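Long-range contacts in TbpB (Actinobacillus pleuropneumoniae, PDB 3HOL), which probably captures host transferrin at the bacterial surface, as the lipoprotein component of the transferrin receptor used for iron acquisition: residues D45-I49 with D254-F258; S109-P115 with F238-A243; N145-T150 with D163-H169; I302-I307 with I320-G324; W382-K388 with N494-V500. The contacts are given in a common frame with arbitrary orientation. Numbering follows the deposited sequence.

Contact 1. Residues D45-I49 with D254-F258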
# COMPACT_ATOMS: atom_id res chain seq x y z
N ASP A 45 -22.01 5.61 19.77
CA ASP A 45 -20.83 6.28 19.21
C ASP A 45 -20.42 5.64 17.90
O ASP A 45 -20.92 4.58 17.55
CB ASP A 45 -19.66 6.18 20.21
CG ASP A 45 -19.84 7.10 21.43
OD1 ASP A 45 -20.60 8.08 21.37
OD2 ASP A 45 -19.26 6.78 22.47
N ILE A 46 -19.48 6.27 17.18
CA ILE A 46 -18.85 5.62 16.04
C ILE A 46 -18.22 4.32 16.54
O ILE A 46 -17.48 4.34 17.53
CB ILE A 46 -17.77 6.55 15.41
CG1 ILE A 46 -18.38 7.92 15.02
CG2 ILE A 46 -17.08 5.90 14.19
CD1 ILE A 46 -19.40 7.81 13.88
N SER A 47 -18.56 3.20 15.89
CA SER A 47 -17.92 1.93 16.23
C SER A 47 -18.00 1.02 15.02
O SER A 47 -18.72 1.31 14.05
CB SER A 47 -18.63 1.27 17.43
OG SER A 47 -19.85 0.72 16.97
N ASP A 48 -17.25 -0.08 15.07
CA ASP A 48 -17.31 -1.13 14.06
C ASP A 48 -16.88 -0.62 12.70
O ASP A 48 -17.50 -0.92 11.70
CB ASP A 48 -18.72 -1.74 13.94
CG ASP A 48 -19.13 -2.49 15.17
OD1 ASP A 48 -18.25 -3.12 15.80
OD2 ASP A 48 -20.34 -2.45 15.52
N ILE A 49 -15.80 0.15 12.67
CA ILE A 49 -15.23 0.58 11.39
C ILE A 49 -14.70 -0.65 10.63
O ILE A 49 -14.03 -1.50 11.23
CB ILE A 49 -14.13 1.60 11.61
CG1 ILE A 49 -14.70 2.85 12.32
CG2 ILE A 49 -13.53 1.97 10.27
CD1 ILE A 49 -13.67 3.73 13.00
N ASP A 254 -13.47 11.63 21.03
CA ASP A 254 -14.61 11.16 21.82
C ASP A 254 -15.60 10.32 20.99
O ASP A 254 -16.74 10.09 21.43
CB ASP A 254 -15.35 12.35 22.44
CG ASP A 254 -16.05 13.22 21.39
OD1 ASP A 254 -15.85 13.05 20.18
OD2 ASP A 254 -16.82 14.12 21.77
N LYS A 255 -15.18 9.84 19.82
CA LYS A 255 -16.05 8.99 18.97
C LYS A 255 -17.39 9.62 18.52
O LYS A 255 -18.33 8.91 18.19
CB LYS A 255 -16.31 7.62 19.60
CG LYS A 255 -15.04 6.85 20.04
CD LYS A 255 -15.43 5.52 20.64
CE LYS A 255 -14.21 4.59 20.71
NZ LYS A 255 -13.61 4.61 22.04
N SER A 256 -17.44 10.94 18.45
CA SER A 256 -18.67 11.67 18.07
C SER A 256 -18.75 12.01 16.56
O SER A 256 -19.74 12.58 16.11
CB SER A 256 -18.75 12.97 18.84
OG SER A 256 -17.67 13.81 18.47
N LEU A 257 -17.69 11.70 15.82
CA LEU A 257 -17.63 12.04 14.39
C LEU A 257 -16.65 11.14 13.66
O LEU A 257 -15.59 10.78 14.21
CB LEU A 257 -17.28 13.52 14.20
CG LEU A 257 -17.83 13.95 12.85
CD1 LEU A 257 -19.00 14.94 12.92
CD2 LEU A 257 -16.69 14.36 11.96
N PHE A 258 -17.04 10.74 12.44
CA PHE A 258 -16.19 9.98 11.52
C PHE A 258 -16.19 10.76 10.24
O PHE A 258 -17.23 10.97 9.65
CB PHE A 258 -16.80 8.59 11.32
CG PHE A 258 -16.07 7.68 10.34
CD1 PHE A 258 -15.08 6.79 10.78
CD2 PHE A 258 -16.47 7.62 8.98
CE1 PHE A 258 -14.49 5.88 9.91
CE2 PHE A 258 -15.86 6.73 8.09
CZ PHE A 258 -14.88 5.85 8.55
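In the N-lobe, the loop between strands 43-44 and 50-52 packs against the entry to the closing strand 257-265 of the eight-stranded barrel, beside strand 29-33, whose Val32 joins the apolar patch. Asp254 starts the turn with chi1 at p, where OD1 accepts from Ser256 N (3.2 Å) to form an Asx turn and also from Ser256 OG (2.6 Å). Lys255 follows with positive phi, and Ile46 N donates to Lys255 O at 3.1 Å. Ile46, in the m,m rotamer, is buried and sets CD1 3.7 Å from Phe258 CB. Phe258 points its CA-to-CB bond toward the loop, and with chi1 at t its ring lies beside Ile46 and Ile49; Val32 touches all three side chains. Asp45 directs its carboxylate to Lys43 and Asn131, while its CB lies 3.7 Å from Lys255 CB; the lysine chain then runs away from the loop. At the far end of the patch, Ile49, in m,t, reaches with CD1 to 3.9 Å from Phe258 CE1.

Contact 2. Residues S109-P115 with F238-A243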
# COMPACT_ATOMS: atom_id res chain seq x y z
N SER A 109 -4.43 1.21 -6.47
CA SER A 109 -3.07 1.59 -6.91
C SER A 109 -2.31 2.46 -5.89
O SER A 109 -1.87 3.57 -6.23
CB SER A 109 -3.14 2.24 -8.30
OG SER A 109 -1.82 2.57 -8.71
N PRO A 110 -2.15 1.99 -4.63
CA PRO A 110 -1.38 2.75 -3.63
C PRO A 110 -0.01 3.18 -4.21
O PRO A 110 0.68 2.35 -4.78
CB PRO A 110 -1.16 1.73 -2.50
CG PRO A 110 -2.32 0.72 -2.66
CD PRO A 110 -2.54 0.64 -4.14
N ALA A 111 0.36 4.45 -4.06
CA ALA A 111 1.49 5.04 -4.82
C ALA A 111 2.81 4.32 -4.60
O ALA A 111 3.17 4.03 -3.47
CB ALA A 111 1.65 6.55 -4.45
N LYS A 112 3.56 4.05 -5.66
CA LYS A 112 4.90 3.46 -5.49
C LYS A 112 6.01 4.47 -5.79
O LYS A 112 7.19 4.21 -5.53
CB LYS A 112 5.08 2.22 -6.39
CG LYS A 112 4.30 0.98 -5.83
CD LYS A 112 4.73 -0.31 -6.51
CE LYS A 112 3.96 -1.52 -5.93
NZ LYS A 112 2.67 -1.74 -6.64
N GLU A 113 5.61 5.61 -6.34
CA GLU A 113 6.49 6.76 -6.50
C GLU A 113 5.79 7.99 -5.93
O GLU A 113 4.55 8.10 -6.01
CB GLU A 113 6.84 6.99 -7.97
CG GLU A 113 7.45 5.78 -8.66
CD GLU A 113 8.02 6.08 -10.08
OE1 GLU A 113 7.94 7.23 -10.58
OE2 GLU A 113 8.57 5.16 -10.69
N LEU A 114 6.58 8.89 -5.35
CA LEU A 114 6.11 10.18 -4.87
C LEU A 114 6.84 11.33 -5.60
O LEU A 114 8.00 11.16 -6.01
CB LEU A 114 6.43 10.30 -3.36
CG LEU A 114 5.80 9.26 -2.40
CD1 LEU A 114 6.18 9.66 -0.97
CD2 LEU A 114 4.29 9.27 -2.52
N PRO A 115 6.17 12.51 -5.71
CA PRO A 115 6.84 13.72 -6.21
C PRO A 115 8.09 13.97 -5.38
O PRO A 115 8.12 13.67 -4.17
CB PRO A 115 5.78 14.80 -6.03
CG PRO A 115 4.44 14.04 -6.13
CD PRO A 115 4.72 12.72 -5.49
N PHE A 238 -1.81 7.95 -0.38
CA PHE A 238 -1.69 8.41 -1.74
C PHE A 238 -1.94 7.27 -2.65
O PHE A 238 -1.46 6.18 -2.43
CB PHE A 238 -0.29 8.98 -1.97
CG PHE A 238 -0.02 10.21 -1.14
CD1 PHE A 238 -0.61 11.44 -1.50
CD2 PHE A 238 0.80 10.13 -0.01
CE1 PHE A 238 -0.36 12.59 -0.76
CE2 PHE A 238 1.03 11.29 0.77
CZ PHE A 238 0.44 12.53 0.36
N TYR A 239 -2.74 7.53 -3.68
CA TYR A 239 -3.14 6.49 -4.63
C TYR A 239 -2.89 7.00 -6.07
O TYR A 239 -2.79 8.20 -6.31
CB TYR A 239 -4.62 6.19 -4.46
CG TYR A 239 -5.03 5.64 -3.10
CD1 TYR A 239 -5.19 4.27 -2.92
CD2 TYR A 239 -5.33 6.50 -2.04
CE1 TYR A 239 -5.62 3.75 -1.69
CE2 TYR A 239 -5.76 5.98 -0.78
CZ TYR A 239 -5.91 4.60 -0.63
OH TYR A 239 -6.34 4.04 0.57
N GLY A 240 -2.86 6.10 -7.03
CA GLY A 240 -2.26 6.44 -8.33
C GLY A 240 -0.79 6.10 -8.26
O GLY A 240 -0.15 6.30 -7.21
N PRO A 241 -0.21 5.61 -9.38
CA PRO A 241 1.18 5.15 -9.31
C PRO A 241 2.17 6.21 -8.83
O PRO A 241 3.18 5.85 -8.27
CB PRO A 241 1.52 4.80 -10.78
CG PRO A 241 0.17 4.52 -11.42
CD PRO A 241 -0.86 5.30 -10.67
N LYS A 242 1.86 7.49 -9.07
CA LYS A 242 2.70 8.61 -8.68
C LYS A 242 2.01 9.56 -7.68
O LYS A 242 2.29 10.78 -7.67
CB LYS A 242 3.16 9.38 -9.92
CG LYS A 242 3.97 8.55 -10.89
CD LYS A 242 4.09 9.35 -12.17
CE LYS A 242 4.68 8.50 -13.28
NZ LYS A 242 6.11 8.57 -13.21
N ALA A 243 1.11 9.03 -6.84
CA ALA A 243 0.42 9.85 -5.81
C ALA A 243 -0.39 11.02 -6.45
O ALA A 243 -0.49 12.12 -5.90
CB ALA A 243 1.43 10.37 -4.74
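Backbone contacts tie the two segments together without forming an extended sheet. Pro110 and Tyr239 make a single bridge with CA atoms 4.3 Å apart, marked by the bond from Ala111 N to Phe238 O (3.0 Å) and a weak one from Gly240 N to Ser109 O (2.8 Å). A type I turn then runs from Gly240 to Ala243 and presents the carbonyl of Pro241, whose O accepts two successive amides: Lys112 N at 3.2 Å and Glu113 N at 3.1 Å. Gly240, with phi near 89°, leads the chain into this turn in a conformation where a CB would collide with the preceding carbonyl. Among the side chains, Ala111 CB meets Ala243 CB at 3.8 Å and Phe238 CB at 4.0 Å, and Leu114 CD2 reaches Ala243 CB at 3.8 Å. On the exposed side, Glu113 OE1 and Lys242 NZ form a salt bridge whose hydrogen bond is long and weak (3.5 Å); Glu113 OE1 also bonds Thr272. The arrangement is a beta-hairpin turn of the N-lobe barrel, between strands 231-239 and 245-251, docked on a segment whose strand 113-115 pairs with strand 272-282 and so extends the handle sheet, at the junction of N-lobe barrel and C-lobe handle.

Contact 3. Residues N145-T150 with D163-H169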
# COMPACT_ATOMS: atom_id res chain seq x y z
N ASN A 145 -34.73 23.39 9.31
CA ASN A 145 -35.28 23.01 8.02
C ASN A 145 -34.56 23.69 6.84
O ASN A 145 -34.67 23.22 5.72
CB ASN A 145 -36.80 23.30 7.95
CG ASN A 145 -37.64 22.36 8.83
OD1 ASN A 145 -37.30 21.19 9.09
ND2 ASN A 145 -38.79 22.87 9.26
N ASP A 146 -33.86 24.80 7.08
CA ASP A 146 -33.12 25.43 5.97
C ASP A 146 -31.74 24.78 5.79
O ASP A 146 -31.09 24.98 4.74
CB ASP A 146 -32.95 26.93 6.17
CG ASP A 146 -34.29 27.65 6.37
OD1 ASP A 146 -35.30 27.16 5.86
OD2 ASP A 146 -34.31 28.71 7.02
N ASP A 147 -31.31 24.02 6.79
CA ASP A 147 -29.95 23.41 6.82
C ASP A 147 -29.94 21.95 6.39
O ASP A 147 -29.01 21.55 5.67
CB ASP A 147 -29.32 23.50 8.22
CG ASP A 147 -28.98 24.90 8.60
OD1 ASP A 147 -27.97 25.42 8.09
OD2 ASP A 147 -29.73 25.50 9.42
N TYR A 148 -30.94 21.18 6.83
CA TYR A 148 -30.97 19.70 6.63
C TYR A 148 -32.33 19.17 6.17
O TYR A 148 -33.37 19.81 6.42
CB TYR A 148 -30.56 18.97 7.90
CG TYR A 148 -29.26 19.47 8.50
CD1 TYR A 148 -28.03 19.13 7.91
CD2 TYR A 148 -29.25 20.28 9.64
CE1 TYR A 148 -26.82 19.57 8.44
CE2 TYR A 148 -28.01 20.76 10.18
CZ TYR A 148 -26.81 20.38 9.57
OH TYR A 148 -25.61 20.82 10.06
N TYR A 149 -32.30 18.01 5.51
CA TYR A 149 -33.52 17.36 5.03
C TYR A 149 -34.15 16.46 6.09
O TYR A 149 -34.93 15.54 5.77
CB TYR A 149 -33.25 16.53 3.76
CG TYR A 149 -32.71 17.28 2.57
CD1 TYR A 149 -33.54 18.07 1.78
CD2 TYR A 149 -31.37 17.15 2.20
CE1 TYR A 149 -33.03 18.76 0.67
CE2 TYR A 149 -30.85 17.81 1.12
CZ TYR A 149 -31.69 18.60 0.35
OH TYR A 149 -31.13 19.22 -0.73
N THR A 150 -33.82 16.67 7.36
CA THR A 150 -34.37 15.84 8.44
C THR A 150 -34.52 16.70 9.70
O THR A 150 -34.07 17.83 9.72
CB THR A 150 -33.46 14.56 8.69
OG1 THR A 150 -34.15 13.60 9.52
CG2 THR A 150 -32.10 14.95 9.28
N ASP A 163 -27.14 14.56 4.47
CA ASP A 163 -28.39 15.21 4.92
C ASP A 163 -28.44 16.71 4.67
O ASP A 163 -29.50 17.32 4.81
CB ASP A 163 -28.64 14.92 6.43
CG ASP A 163 -28.83 13.43 6.71
OD1 ASP A 163 -29.55 12.76 5.92
OD2 ASP A 163 -28.29 12.93 7.75
N ALA A 164 -27.30 17.35 4.36
CA ALA A 164 -27.27 18.82 4.37
C ALA A 164 -27.83 19.38 3.06
O ALA A 164 -27.60 18.82 1.99
CB ALA A 164 -25.81 19.35 4.60
N LYS A 165 -28.54 20.50 3.12
CA LYS A 165 -28.97 21.21 1.90
C LYS A 165 -27.81 22.02 1.30
O LYS A 165 -27.14 22.81 2.00
CB LYS A 165 -30.15 22.15 2.21
CG LYS A 165 -31.38 21.43 2.80
CD LYS A 165 -32.68 22.30 2.77
CE LYS A 165 -33.86 21.48 3.23
NZ LYS A 165 -35.10 22.31 3.20
N PRO A 166 -27.55 21.81 -0.00
CA PRO A 166 -26.43 22.49 -0.67
C PRO A 166 -26.52 24.03 -0.60
O PRO A 166 -25.50 24.70 -0.60
CB PRO A 166 -26.51 21.99 -2.11
CG PRO A 166 -27.25 20.72 -2.01
CD PRO A 166 -28.24 20.91 -0.92
N ALA A 167 -27.72 24.58 -0.45
CA ALA A 167 -27.85 26.03 -0.33
C ALA A 167 -27.10 26.55 0.90
O ALA A 167 -26.61 27.69 0.89
CB ALA A 167 -29.35 26.44 -0.23
N LYS A 168 -26.99 25.75 1.95
CA LYS A 168 -26.33 26.22 3.17
C LYS A 168 -25.03 25.47 3.56
O LYS A 168 -24.30 25.93 4.43
CB LYS A 168 -27.32 26.25 4.34
CG LYS A 168 -28.43 27.34 4.15
CD LYS A 168 -29.13 27.65 5.46
CE LYS A 168 -28.23 28.34 6.46
NZ LYS A 168 -28.84 28.32 7.84
N HIS A 169 -24.77 24.33 2.93
CA HIS A 169 -23.59 23.52 3.28
C HIS A 169 -22.94 22.93 2.05
O HIS A 169 -23.62 22.34 1.20
CB HIS A 169 -23.99 22.44 4.26
CG HIS A 169 -24.47 22.99 5.56
ND1 HIS A 169 -25.81 23.09 5.89
CD2 HIS A 169 -23.80 23.58 6.57
CE1 HIS A 169 -25.94 23.68 7.07
NE2 HIS A 169 -24.73 24.01 7.49
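Lys165 supplies the two shortest hydrogen bonds, from NZ to Asn145 O at 2.7 Å and from its backbone N to Asp147 O at 2.8 Å. Together with the Lys165 N bond, that from Tyr149 N to Asp163 O (3.0 Å) flanks a single bridge between Tyr148 and Ala164, whose CA atoms lie 4.4 Å apart. Lys168 NZ forms a salt bridge with Asp147 OD1 at 3.0 Å, although the position of that oxygen is less certain. The carboxylate of Asp163 is engaged elsewhere, by Lys100 and the amide of Val160. Packing surrounds these bonds. Lys165 CG lies over a face of the Tyr149 ring, 3.8 Å from its centroid, in a CH-pi contact, while Tyr149 OH approaches Pro166 CD at 3.4 Å. Tyr148 CE1 is 4.0 Å from Ala164 CB, and its ring is nearly parallel to that of His169, but with centroids 5.3 Å apart the two barely overlap. Both segments belong to the long connection between barrel strands 119-133 and 171-178. Its irregular path is held here by main-chain bonds supplemented by lysine side chains, with Lys165 joining the two segments through its amide, its aliphatic chain and its ammonium group.

Contact 4. Residues I302-I307 with I320-G324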
# COMPACT_ATOMS: atom_id res chain seq x y z
N ILE A 302 -2.24 -10.68 -0.59
CA ILE A 302 -2.68 -11.59 -1.66
C ILE A 302 -4.19 -11.64 -1.72
O ILE A 302 -4.85 -11.96 -0.72
CB ILE A 302 -2.13 -13.06 -1.48
CG1 ILE A 302 -0.60 -13.08 -1.36
CG2 ILE A 302 -2.66 -14.00 -2.65
CD1 ILE A 302 0.16 -12.41 -2.51
N ASP A 303 -4.72 -11.33 -2.91
CA ASP A 303 -6.15 -11.28 -3.16
C ASP A 303 -6.87 -10.61 -1.98
O ASP A 303 -7.86 -11.15 -1.45
CB ASP A 303 -6.70 -12.70 -3.44
CG ASP A 303 -8.18 -12.71 -3.75
OD1 ASP A 303 -8.67 -11.73 -4.37
OD2 ASP A 303 -8.85 -13.70 -3.37
N GLY A 304 -6.33 -9.46 -1.57
CA GLY A 304 -6.95 -8.63 -0.54
C GLY A 304 -6.51 -8.92 0.88
O GLY A 304 -6.66 -8.05 1.76
N LYS A 305 -5.95 -10.10 1.14
CA LYS A 305 -5.59 -10.51 2.51
C LYS A 305 -4.09 -10.30 2.84
O LYS A 305 -3.21 -10.66 2.04
CB LYS A 305 -6.01 -11.97 2.76
CG LYS A 305 -5.75 -12.53 4.20
CD LYS A 305 -6.62 -13.78 4.47
CE LYS A 305 -6.30 -14.47 5.80
NZ LYS A 305 -6.72 -13.71 7.03
N LYS A 306 -3.83 -9.72 4.01
CA LYS A 306 -2.48 -9.42 4.47
C LYS A 306 -1.78 -10.67 5.02
O LYS A 306 -2.31 -11.34 5.91
CB LYS A 306 -2.51 -8.34 5.56
CG LYS A 306 -2.72 -6.90 5.03
CD LYS A 306 -2.87 -5.86 6.14
CE LYS A 306 -3.01 -4.44 5.54
NZ LYS A 306 -3.03 -3.36 6.58
N ILE A 307 -0.59 -10.96 4.51
CA ILE A 307 0.28 -12.00 5.06
C ILE A 307 1.49 -11.32 5.71
O ILE A 307 2.19 -10.55 5.05
CB ILE A 307 0.73 -13.02 3.98
CG1 ILE A 307 -0.48 -13.55 3.20
CG2 ILE A 307 1.54 -14.15 4.59
CD1 ILE A 307 -0.14 -14.52 2.07
N ILE A 320 -1.93 -19.96 3.90
CA ILE A 320 -3.04 -19.10 4.29
C ILE A 320 -4.23 -19.34 3.37
O ILE A 320 -4.04 -19.47 2.16
CB ILE A 320 -2.63 -17.58 4.25
CG1 ILE A 320 -1.24 -17.33 4.87
CG2 ILE A 320 -3.70 -16.72 4.90
CD1 ILE A 320 -1.10 -17.58 6.40
N GLU A 321 -5.44 -19.40 3.95
CA GLU A 321 -6.68 -19.55 3.19
C GLU A 321 -7.22 -18.18 2.85
O GLU A 321 -7.40 -17.33 3.73
CB GLU A 321 -7.76 -20.32 3.97
CG GLU A 321 -7.95 -21.76 3.52
CD GLU A 321 -6.86 -22.67 4.02
OE1 GLU A 321 -6.81 -23.84 3.60
OE2 GLU A 321 -6.02 -22.21 4.84
N ILE A 322 -7.45 -17.97 1.56
CA ILE A 322 -7.94 -16.68 1.06
C ILE A 322 -9.02 -16.95 0.03
O ILE A 322 -8.74 -17.46 -1.06
CB ILE A 322 -6.81 -15.81 0.41
CG1 ILE A 322 -5.53 -15.82 1.27
CG2 ILE A 322 -7.32 -14.39 0.18
CD1 ILE A 322 -4.33 -15.05 0.67
N ASN A 323 -10.26 -16.60 0.39
CA ASN A 323 -11.41 -16.75 -0.51
C ASN A 323 -11.53 -18.20 -1.05
O ASN A 323 -11.75 -18.42 -2.25
CB ASN A 323 -11.37 -15.72 -1.66
CG ASN A 323 -11.56 -14.26 -1.18
OD1 ASN A 323 -12.53 -13.60 -1.55
ND2 ASN A 323 -10.62 -13.76 -0.39
N GLY A 324 -11.36 -19.16 -0.14
CA GLY A 324 -11.47 -20.60 -0.45
C GLY A 324 -10.37 -21.17 -1.33
O GLY A 324 -10.59 -22.17 -2.01
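Ile302 ends strand 299-302 and starts a type I' turn; its CB lies 3.7 Å from Ile322 CD1, and the same methyl is 3.4 Å from Ile302 O. Asp303 and Gly304 occupy the two central positions of the turn, both with positive phi, and the hairpin is closed by reciprocal bonds, Ile302 N to Lys305 O at 2.8 Å and Lys305 N to Ile302 O at 2.9 Å. Asp303 also reaches across: OD2 is 3.9 Å from Ile322 CG2 and 3.5 Å from Asn323 ND2, where the angle is too poor for a hydrogen bond. Lys305 lays its aliphatic chain over strand 320-322, with CB 3.8 Å from Ile322 CG2 and CE 3.6 Å from Ile320 CG2. Lys306 alternates to the other side, away from the contact, and bonds Pro26 O. Ile307 turns back, placing CD1 4.1 Å from Ile320 CG1 and 4.4 Å from Ile322 CD1. No hydrogen bond joins the two segments. Strands 305-307 and 320-322 run antiparallel at 167°, but their axes stay 8.9 Å apart, too far for main-chain pairing, so the contact is made by side chains. Within the C-lobe handle domain, a hairpin with a two-residue type I' turn is thus packed face to face on the outermost strand, 315-322, of the handle sheet, as in the stacking of two antiparallel sheet layers.

Contact 5. Residues W382-K388 with N494-V500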
# COMPACT_ATOMS: atom_id res chain seq x y z
N TRP A 382 18.62 -16.21 -4.60
CA TRP A 382 17.58 -15.90 -5.55
C TRP A 382 16.60 -17.05 -5.66
O TRP A 382 16.85 -18.14 -5.14
CB TRP A 382 18.19 -15.49 -6.90
CG TRP A 382 19.08 -16.52 -7.60
CD1 TRP A 382 20.08 -17.28 -7.05
CD2 TRP A 382 19.04 -16.86 -9.00
NE1 TRP A 382 20.68 -18.07 -8.03
CE2 TRP A 382 20.04 -17.85 -9.23
CE3 TRP A 382 18.26 -16.42 -10.09
CZ2 TRP A 382 20.27 -18.40 -10.49
CZ3 TRP A 382 18.48 -16.96 -11.34
CH2 TRP A 382 19.48 -17.95 -11.54
N ASP A 383 15.44 -16.77 -6.25
CA ASP A 383 14.41 -17.74 -6.64
C ASP A 383 14.13 -17.47 -8.12
O ASP A 383 14.06 -16.30 -8.56
CB ASP A 383 13.11 -17.56 -5.83
CG ASP A 383 13.22 -18.03 -4.40
OD1 ASP A 383 13.32 -19.25 -4.18
OD2 ASP A 383 13.20 -17.18 -3.48
N ALA A 384 13.98 -18.54 -8.89
CA ALA A 384 13.88 -18.43 -10.32
C ALA A 384 13.33 -19.70 -10.94
O ALA A 384 13.42 -20.79 -10.36
CB ALA A 384 15.24 -18.10 -10.95
N GLN A 385 12.77 -19.54 -12.13
CA GLN A 385 12.48 -20.66 -12.98
C GLN A 385 12.92 -20.33 -14.39
O GLN A 385 12.70 -19.21 -14.89
CB GLN A 385 11.00 -20.99 -12.92
CG GLN A 385 10.66 -22.26 -13.62
CD GLN A 385 9.17 -22.43 -13.70
OE1 GLN A 385 8.51 -22.54 -12.68
NE2 GLN A 385 8.64 -22.44 -14.92
N VAL A 386 13.60 -21.29 -15.02
CA VAL A 386 14.03 -21.16 -16.39
C VAL A 386 13.43 -22.34 -17.14
O VAL A 386 13.50 -23.47 -16.65
CB VAL A 386 15.56 -21.12 -16.54
CG1 VAL A 386 15.93 -20.85 -18.00
CG2 VAL A 386 16.22 -20.03 -15.63
N SER A 387 12.84 -22.08 -18.31
CA SER A 387 12.12 -23.13 -19.07
C SER A 387 12.40 -23.12 -20.56
O SER A 387 12.50 -22.05 -21.20
CB SER A 387 10.60 -23.00 -18.89
OG SER A 387 10.23 -23.22 -17.55
N LYS A 388 12.49 -24.34 -21.11
CA LYS A 388 12.58 -24.55 -22.54
C LYS A 388 11.86 -25.84 -22.85
O LYS A 388 10.65 -25.92 -22.62
CB LYS A 388 14.03 -24.64 -22.97
CG LYS A 388 14.49 -23.40 -23.65
CD LYS A 388 14.36 -23.49 -25.13
CE LYS A 388 15.73 -23.36 -25.76
NZ LYS A 388 15.64 -23.58 -27.23
N ASN A 494 12.93 -19.30 -27.79
CA ASN A 494 14.28 -19.66 -27.36
C ASN A 494 14.48 -19.80 -25.85
O ASN A 494 15.61 -19.91 -25.39
CB ASN A 494 15.30 -18.65 -27.91
CG ASN A 494 15.32 -18.63 -29.43
OD1 ASN A 494 14.87 -19.59 -30.06
ND2 ASN A 494 15.83 -17.54 -30.02
N GLY A 495 13.38 -19.78 -25.10
CA GLY A 495 13.43 -20.03 -23.66
C GLY A 495 12.77 -18.93 -22.85
O GLY A 495 12.67 -17.79 -23.31
N SER A 496 12.38 -19.27 -21.63
CA SER A 496 11.71 -18.33 -20.71
C SER A 496 12.44 -18.26 -19.38
O SER A 496 13.03 -19.24 -18.93
CB SER A 496 10.26 -18.78 -20.44
OG SER A 496 9.53 -18.85 -21.66
N VAL A 497 12.36 -17.11 -18.72
CA VAL A 497 12.87 -17.00 -17.33
C VAL A 497 12.06 -16.01 -16.50
O VAL A 497 11.55 -15.01 -17.01
CB VAL A 497 14.36 -16.60 -17.30
CG1 VAL A 497 14.65 -15.37 -18.17
CG2 VAL A 497 14.89 -16.40 -15.83
N GLY A 498 11.94 -16.32 -15.21
CA GLY A 498 11.45 -15.38 -14.19
C GLY A 498 12.39 -15.52 -13.00
O GLY A 498 12.71 -16.63 -12.57
N ALA A 499 12.85 -14.39 -12.44
CA ALA A 499 13.88 -14.47 -11.44
C ALA A 499 13.69 -13.29 -10.49
O ALA A 499 13.45 -12.17 -10.94
CB ALA A 499 15.27 -14.38 -12.10
N VAL A 500 13.78 -13.56 -9.18
CA VAL A 500 13.86 -12.47 -8.19
C VAL A 500 15.07 -12.67 -7.31
O VAL A 500 15.39 -13.81 -6.96
CB VAL A 500 12.57 -12.38 -7.31
CG1 VAL A 500 11.40 -11.91 -8.15
CG2 VAL A 500 12.24 -13.74 -6.66
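Small apolar side chains share one face of the strand pair: Ala384 CB meets Ala499 CB at 3.9 Å, and Val386 CG2 meets Val497 CG2 at the same distance. Trp382 adds the edge of its indole, with CE3 4.1 Å from Ala499 CB, and Phe488 of strand 483-492 touches Val497 and Ala499. Asp383, Gln385, Ser387, Ser496 and Val500 occupy the other face, where Asp383 and Val500 touch Leu358 of the handle strand 356-363. Three hydrogen-bonded pairs hold the main chains in antiparallel register. Asp383 N donates to Val500 O (3.0 Å) and Val500 N to Asp383 O (2.8 Å); Gln385 pairs likewise with Gly498, and Ser387 with Ser496. On the polar edge, Gln385 NE2 donates to Ser387 OG at 3.2 Å, and Ser387 OG also bonds Asn391. Strand 375-387 is thereby joined to strand 495-508, the first strand to the last, which closes the antiparallel beta-barrel of the C-lobe.

Contacts 1 and 3 belong to the N-lobe, contact 2 joins its barrel to the C-lobe handle sheet that contact 4 also reaches, and contact 5 closes the C-lobe barrel. Contact 3 is nested within the chain loop closed by contact 2, itself nested within that of contact 1. Contacts 1 and 2 reach the same barrel sheet, with centres about 29 Å apart; contact 3 lies at the barrel's outer loops, its centre about 23 Å from that of contact 1. Contact 2 lies nearest the middle of the molecule, its centre about 23 Å from that of contact 4 and about 30 Å from that of contact 5. Contacts 3 and 5 are about 62 Å apart between centres, which reflects the elongated bilobed shape.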